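PDB 4N7B: LytB from Plasmodium falciparum, which reduces (E)-4-hydroxy-3-methylbut-2-enyl diphosphate to a mixture of isopentenyl and dimethylallyl diphosphate in the last step of the apicoplast isoprenoid pathway, using an iron-sulfur cluster. Local coordinates for the Fe3-s4 cluster site. Coordinates in Å, arbitrary orientation; residue numbers count along the deposited sequence, not the author numbering.

The Fe3-s4 cluster site. Residues 231, 233-234, 315, 318, 383, 413-414, 416, 484. With F3S (Fe3-s4 cluster), chain B.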
loop_
_atom_site.group_PDB
_atom_site.type_symbol
_atom_site.label_atom_id
_atom_site.label_comp_id
_atom_site.label_asym_id
_atom_site.label_seq_id
_atom_site.Cartn_x
_atom_site.Cartn_y
_atom_site.Cartn_z
ATOM N N CYS A 231 3.732 -1.485 7.474
ATOM C CA CYS A 231 4.984 -1.694 6.765
ATOM C C CYS A 231 5.862 -0.487 7.085
ATOM O O CYS A 231 5.428 0.462 7.763
ATOM C CB CYS A 231 4.713 -1.773 5.256
ATOM S SG CYS A 231 4.038 -0.212 4.634
ATOM N N GLY A 233 7.021 1.721 4.851
ATOM C CA GLY A 233 6.652 2.890 4.067
ATOM C C GLY A 233 5.595 3.681 4.813
ATOM O O GLY A 233 5.590 4.921 4.852
ATOM N N VAL A 234 4.686 2.951 5.438
ATOM C CA VAL A 234 3.604 3.575 6.186
ATOM C C VAL A 234 4.133 4.221 7.452
ATOM O O VAL A 234 3.805 5.377 7.731
ATOM C CB VAL A 234 2.480 2.550 6.491
ATOM C CG1 VAL A 234 1.619 2.986 7.661
ATOM C CG2 VAL A 234 1.617 2.342 5.228
ATOM N N CYS A 315 6.877 6.290 -0.554
ATOM C CA CYS A 315 7.596 5.079 -0.196
ATOM C C CYS A 315 8.741 4.787 -1.175
ATOM O O CYS A 315 8.543 4.814 -2.387
ATOM C CB CYS A 315 6.646 3.883 -0.170
ATOM S SG CYS A 315 7.549 2.385 0.293
ATOM N N VAL A 318 7.830 2.537 -3.941
ATOM C CA VAL A 318 7.023 3.185 -4.978
ATOM C C VAL A 318 7.962 4.035 -5.837
ATOM O O VAL A 318 7.900 3.993 -7.065
ATOM C CB VAL A 318 5.896 4.058 -4.380
ATOM C CG1 VAL A 318 5.293 4.967 -5.438
ATOM C CG2 VAL A 318 4.826 3.180 -3.767
ATOM N N THR A 383 2.449 -1.739 -6.526
ATOM C CA THR A 383 3.208 -2.417 -5.466
ATOM C C THR A 383 2.376 -3.354 -4.613
ATOM O O THR A 383 2.923 -4.228 -3.947
ATOM C CB THR A 383 3.850 -1.406 -4.502
ATOM O OG1 THR A 383 2.826 -0.644 -3.844
ATOM C CG2 THR A 383 4.755 -0.472 -5.246
ATOM N N CYS A 413 5.897 -5.140 -3.538
ATOM C CA CYS A 413 6.835 -4.915 -2.417
ATOM C C CYS A 413 6.878 -6.053 -1.379
ATOM O O CYS A 413 5.993 -6.918 -1.315
ATOM C CB CYS A 413 6.493 -3.602 -1.708
ATOM S SG CYS A 413 4.985 -3.668 -0.728
ATOM N N TYR A 414 7.915 -6.013 -0.549
ATOM C CA TYR A 414 8.193 -7.057 0.412
ATOM C C TYR A 414 6.995 -7.201 1.358
ATOM O O TYR A 414 6.660 -8.311 1.788
ATOM C CB TYR A 414 9.503 -6.725 1.193
ATOM C CG TYR A 414 9.267 -5.694 2.249
ATOM C CD1 TYR A 414 9.138 -4.346 1.918
ATOM C CD2 TYR A 414 9.090 -6.067 3.576
ATOM C CE1 TYR A 414 8.867 -3.406 2.896
ATOM C CE2 TYR A 414 8.827 -5.138 4.551
ATOM C CZ TYR A 414 8.713 -3.818 4.214
ATOM O OH TYR A 414 8.444 -2.906 5.194
ATOM N N THR A 416 3.704 -6.502 0.910
ATOM C CA THR A 416 2.560 -7.116 0.232
ATOM C C THR A 416 2.798 -8.635 0.092
ATOM O O THR A 416 1.977 -9.477 0.492
ATOM C CB THR A 416 2.407 -6.458 -1.113
ATOM O OG1 THR A 416 2.093 -5.071 -0.914
ATOM C CG2 THR A 416 1.319 -7.116 -1.943
ATOM N N ALA A 484 -1.230 -3.345 5.532
ATOM C CA ALA A 484 0.006 -2.618 5.757
ATOM C C ALA A 484 -0.211 -1.211 6.295
ATOM O O ALA A 484 0.746 -0.548 6.688
ATOM C CB ALA A 484 0.822 -2.565 4.454
HETATM FE FE1 F3S B . 4.193 -0.217 2.333
HETATM FE FE3 F3S B . 5.850 0.868 0.507
HETATM FE FE4 F3S B . 4.774 -1.571 0.166
HETATM S S1 F3S B . 4.130 1.812 1.507
HETATM S S2 F3S B . 2.803 -1.536 1.201
HETATM S S3 F3S B . 6.212 -0.922 1.714
HETATM S S4 F3S B . 5.106 -0.039 -1.376
#
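The catalytic iron-sulfur site of this IspH-family reductase is anchored by three conserved cysteines, which here carry a [3Fe-4S] cluster, the form left when the native [4Fe-4S] cluster degrades in oxygen. Each thiolate sulfur supplies one outer ligand to one iron, giving near-tetrahedral metals: in F3S, Cys231 SG binds FE1, Cys315 SG binds FE3 and Cys413 SG binds FE4, each at 2.3 Å. Cysteine suits this task because its short chain ends in a soft, iron-loving donor. Cys231 and Cys413 bring SG in from the crowded position between backbone N and carbonyl carbon (chi1 63° and 72°), whereas Cys315 reaches its iron with SG anti to the backbone N (chi1 -179°).

Two thiolates also accept backbone N-H groups from the first turns of the following helices. Val234 N donates to Cys231 SG at 3.3 Å, its N-H pointing fairly straight at the sulfur, and Thr416 N to Cys413 SG at 3.5 Å; such bonds may temper the sulfur charge and tune the redox potential. Thr416 OG1 adds a weak hydrogen bond to the carbonyl O of Thr383.

Sulfide S3 bridges all three irons, and the CE1 corner of the Tyr414 phenol ring packs against it, offering apolar cover. The other sulfides, S1, S2 and S4, surround the corner where the fourth iron belongs, the iron that engages substrate in this family. Thr383 meets F3S S4 with its small side chain, OG1 at 3.4 Å, and its hydroxyl is a likely substrate contact. The compact methyls of Val318 CG2, beside S4, and Ala484 CB, 3.9 Å from F3S S2, shield the cluster without competing for iron, while side-chain-free Gly233 lets its CA approach S1.

Cys231, Cys315 and Cys413 immediately precede helices 232-247, 316-329 and 414-427, so three helix starts converge on the almost fully buried cluster at the protein's centre; the centre of the site lies about 8 Å from Glu345, the presumed proton donor.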